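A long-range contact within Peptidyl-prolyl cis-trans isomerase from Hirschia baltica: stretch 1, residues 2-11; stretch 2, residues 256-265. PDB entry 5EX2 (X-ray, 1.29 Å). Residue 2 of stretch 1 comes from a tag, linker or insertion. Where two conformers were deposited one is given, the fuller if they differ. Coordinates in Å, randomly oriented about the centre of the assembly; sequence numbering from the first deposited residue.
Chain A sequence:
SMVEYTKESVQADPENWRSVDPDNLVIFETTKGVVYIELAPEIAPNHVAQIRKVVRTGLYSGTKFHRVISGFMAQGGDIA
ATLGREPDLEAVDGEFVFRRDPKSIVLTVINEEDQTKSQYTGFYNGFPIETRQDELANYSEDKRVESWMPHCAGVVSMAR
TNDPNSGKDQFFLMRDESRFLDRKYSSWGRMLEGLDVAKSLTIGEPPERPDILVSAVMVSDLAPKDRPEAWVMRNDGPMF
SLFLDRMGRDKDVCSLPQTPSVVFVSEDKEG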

# COMPACT_ATOMS: atom_id res chain seq x y z
N MET A 2 -6.85 15.64 -9.11
CA MET A 2 -7.97 16.62 -9.05
C MET A 2 -7.48 17.97 -8.55
O MET A 2 -7.87 19.02 -9.07
CB MET A 2 -9.08 16.11 -8.16
CG MET A 2 -9.85 14.97 -8.76
SD MET A 2 -11.05 14.30 -7.61
CE MET A 2 -9.98 13.48 -6.44
N VAL A 3 -6.65 17.92 -7.51
CA VAL A 3 -5.97 19.10 -7.00
C VAL A 3 -4.48 18.83 -7.00
O VAL A 3 -4.03 17.79 -6.51
CB VAL A 3 -6.44 19.48 -5.58
CG1 VAL A 3 -5.71 20.73 -5.09
CG2 VAL A 3 -7.95 19.71 -5.55
N GLU A 4 -3.72 19.75 -7.57
CA GLU A 4 -2.26 19.66 -7.56
C GLU A 4 -1.74 20.46 -6.36
O GLU A 4 -2.20 21.57 -6.09
CB GLU A 4 -1.67 20.16 -8.88
CG GLU A 4 -1.64 21.68 -9.06
CD GLU A 4 -0.80 22.11 -10.24
OE1 GLU A 4 0.32 21.59 -10.41
OE2 GLU A 4 -1.27 22.98 -11.02
N TYR A 5 -0.82 19.85 -5.62
CA TYR A 5 -0.23 20.49 -4.45
C TYR A 5 1.24 20.76 -4.68
O TYR A 5 1.98 19.87 -5.07
CB TYR A 5 -0.41 19.61 -3.22
CG TYR A 5 -1.81 19.07 -3.06
CD1 TYR A 5 -2.79 19.82 -2.43
CD2 TYR A 5 -2.13 17.82 -3.54
CE1 TYR A 5 -4.07 19.32 -2.28
CE2 TYR A 5 -3.40 17.31 -3.40
CZ TYR A 5 -4.36 18.06 -2.77
OH TYR A 5 -5.62 17.52 -2.65
N THR A 6 1.66 21.99 -4.43
CA THR A 6 3.06 22.36 -4.58
C THR A 6 3.86 21.92 -3.38
O THR A 6 3.35 21.81 -2.26
CB THR A 6 3.24 23.87 -4.73
OG1 THR A 6 2.84 24.53 -3.53
CG2 THR A 6 2.43 24.40 -5.90
N LYS A 7 5.15 21.70 -3.60
CA LYS A 7 6.06 21.31 -2.54
C LYS A 7 6.08 22.38 -1.45
O LYS A 7 6.07 22.07 -0.26
CB LYS A 7 7.46 21.09 -3.10
CG LYS A 7 8.40 20.40 -2.13
CD LYS A 7 9.73 20.03 -2.81
CE LYS A 7 10.62 19.20 -1.89
NZ LYS A 7 11.97 19.01 -2.48
N GLU A 8 6.06 23.64 -1.86
CA GLU A 8 6.08 24.73 -0.91
C GLU A 8 4.86 24.67 0.02
O GLU A 8 4.99 24.81 1.24
CB GLU A 8 6.13 26.07 -1.66
CG GLU A 8 6.26 27.28 -0.77
CD GLU A 8 6.61 28.55 -1.55
OE1 GLU A 8 6.71 28.48 -2.79
OE2 GLU A 8 6.78 29.61 -0.92
N SER A 9 3.68 24.45 -0.56
CA SER A 9 2.45 24.44 0.22
C SER A 9 2.37 23.24 1.17
O SER A 9 1.78 23.32 2.25
CB SER A 9 1.24 24.45 -0.70
OG SER A 9 1.05 23.19 -1.31
N VAL A 10 2.94 22.12 0.75
CA VAL A 10 2.96 20.91 1.55
C VAL A 10 3.97 21.03 2.70
O VAL A 10 3.66 20.69 3.83
CB VAL A 10 3.29 19.71 0.66
CG1 VAL A 10 3.68 18.50 1.48
CG2 VAL A 10 2.11 19.42 -0.26
N GLN A 11 5.17 21.54 2.42
CA GLN A 11 6.18 21.70 3.47
C GLN A 11 5.81 22.71 4.54
O GLN A 11 6.21 22.58 5.69
CB GLN A 11 7.51 22.10 2.85
CG GLN A 11 8.15 20.98 2.09
CD GLN A 11 9.51 21.34 1.54
OE1 GLN A 11 9.78 22.50 1.23
NE2 GLN A 11 10.39 20.35 1.43
N LEU A 256 -13.78 5.90 -2.55
CA LEU A 256 -13.12 7.20 -2.57
C LEU A 256 -11.82 7.10 -3.36
O LEU A 256 -11.27 6.01 -3.51
CB LEU A 256 -12.82 7.66 -1.14
CG LEU A 256 -14.02 8.06 -0.31
CD1 LEU A 256 -13.66 8.04 1.17
CD2 LEU A 256 -14.49 9.45 -0.71
N PRO A 257 -11.30 8.24 -3.83
CA PRO A 257 -9.93 8.21 -4.31
C PRO A 257 -9.00 7.86 -3.17
O PRO A 257 -9.40 7.88 -2.01
CB PRO A 257 -9.68 9.64 -4.80
CG PRO A 257 -11.01 10.33 -4.78
CD PRO A 257 -11.86 9.60 -3.79
N GLN A 258 -7.76 7.56 -3.48
CA GLN A 258 -6.78 7.40 -2.42
C GLN A 258 -6.57 8.72 -1.71
O GLN A 258 -6.82 9.80 -2.26
CB GLN A 258 -5.46 6.91 -2.97
CG GLN A 258 -5.54 5.58 -3.65
CD GLN A 258 -4.18 4.95 -3.74
OE1 GLN A 258 -3.75 4.26 -2.80
NE2 GLN A 258 -3.46 5.23 -4.81
N THR A 259 -6.08 8.64 -0.48
CA THR A 259 -5.70 9.81 0.27
C THR A 259 -4.73 10.62 -0.57
O THR A 259 -3.76 10.07 -1.05
CB THR A 259 -5.03 9.43 1.59
OG1 THR A 259 -5.99 8.77 2.43
CG2 THR A 259 -4.50 10.68 2.30
N PRO A 260 -4.99 11.92 -0.75
CA PRO A 260 -4.06 12.69 -1.58
C PRO A 260 -2.63 12.53 -1.12
O PRO A 260 -2.30 12.69 0.06
CB PRO A 260 -4.56 14.12 -1.39
CG PRO A 260 -6.04 13.96 -1.25
CD PRO A 260 -6.17 12.73 -0.39
N SER A 261 -1.76 12.25 -2.08
CA SER A 261 -0.35 12.00 -1.82
C SER A 261 0.47 12.62 -2.94
O SER A 261 -0.00 12.72 -4.07
CB SER A 261 -0.08 10.49 -1.73
OG SER A 261 -0.94 9.88 -0.78
N VAL A 262 1.68 13.03 -2.63
CA VAL A 262 2.55 13.66 -3.61
C VAL A 262 3.98 13.22 -3.41
O VAL A 262 4.43 13.04 -2.28
CB VAL A 262 2.47 15.20 -3.52
CG1 VAL A 262 1.10 15.69 -3.93
CG2 VAL A 262 2.80 15.67 -2.11
N VAL A 263 4.68 13.03 -4.51
CA VAL A 263 6.08 12.66 -4.50
C VAL A 263 6.84 13.70 -5.32
O VAL A 263 6.47 14.00 -6.45
CB VAL A 263 6.32 11.26 -5.08
CG1 VAL A 263 7.80 10.91 -5.02
CG2 VAL A 263 5.48 10.21 -4.34
N PHE A 264 7.87 14.28 -4.72
CA PHE A 264 8.68 15.30 -5.37
C PHE A 264 10.07 14.76 -5.57
O PHE A 264 10.73 14.36 -4.62
CB PHE A 264 8.75 16.57 -4.53
CG PHE A 264 7.41 17.18 -4.25
CD1 PHE A 264 6.72 17.84 -5.25
CD2 PHE A 264 6.85 17.11 -2.98
CE1 PHE A 264 5.49 18.43 -4.99
CE2 PHE A 264 5.62 17.69 -2.71
CZ PHE A 264 4.94 18.35 -3.71
N VAL A 265 10.53 14.74 -6.82
CA VAL A 265 11.87 14.23 -7.07
C VAL A 265 12.85 15.38 -6.99
O VAL A 265 12.47 16.55 -7.07
CB VAL A 265 11.99 13.53 -8.44
CG1 VAL A 265 11.13 12.27 -8.46
CG2 VAL A 265 11.64 14.47 -9.58
O HOH W 1 12.30 16.86 -3.81

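The start of the chain packs against a segment more than 250 residues later, burying 403 Å² counted over both sides, and no direct hydrogen bond crosses between them; the contact is mainly van der Waals packing, with one bridging water. Met2, a residue left from the expression tag, points its CB toward stretch 2 and sets its terminal methyl on a proline, with Met2 CE 3.7 Å from Pro257 CG. Val3 and Glu4 are exposed and make no contact; the CB of Glu4 points away.

Tyr5 turns back toward the other stretch. With chi1 in the m well, its ring lies along the Pro260–Val262 segment: Tyr5 CE2 is 3.9 Å from Pro260 CB, and Val262 CG1 meets the ring edge, 3.9 Å from Tyr5 CD2. A broad, flat side chain suits this place because it can reach both residues at once; its hydroxyl atom also packs on carbon, Tyr5 OH lying 3.8 Å from Pro260 CB. Tyr5 O approaches the edge of the Phe264 ring, 3.6 Å from Phe264 CZ.

Thr6 points its CB away and serves its own stretch. It is the N-cap of the helix that begins at Lys7: Thr6 OG1 accepts from Ser9 N at 3.1 Å, satisfying an amide that has no helical carbonyl partner in the first turn, while Ser9 OG donates to Thr6 O at 2.8 Å.

Lys7 presents its aliphatic part to Phe264, which has the largest area covered in the contact, 96 Å². Lys7 CB sits 3.7 Å from the centroid of the Phe264 ring and only 7° off its normal, a CH-pi contact over one face, and the backbone comes closer still, with Lys7 N 3.4 Å from Phe264 CZ. All four chi angles of Lys7 are t, so the extended chain carries its ammonium beyond the ring to water 1. Lys7 NZ donates to this water at 2.5 Å, and the water in turn donates a weak hydrogen bond to Phe264 O at 3.1 Å. An apolar stem thus covers the ring while the charged tip reaches solvent.

One turn beyond the cap, Val10, whose N donates to Thr6 O at 3.1 Å, points its CB back toward stretch 2; Val10 CG2 lies 4.2 Å from Val262 CG2, a looser contact between two compact branched side chains. On the strand, Val262 and Phe264 both point toward stretch 1.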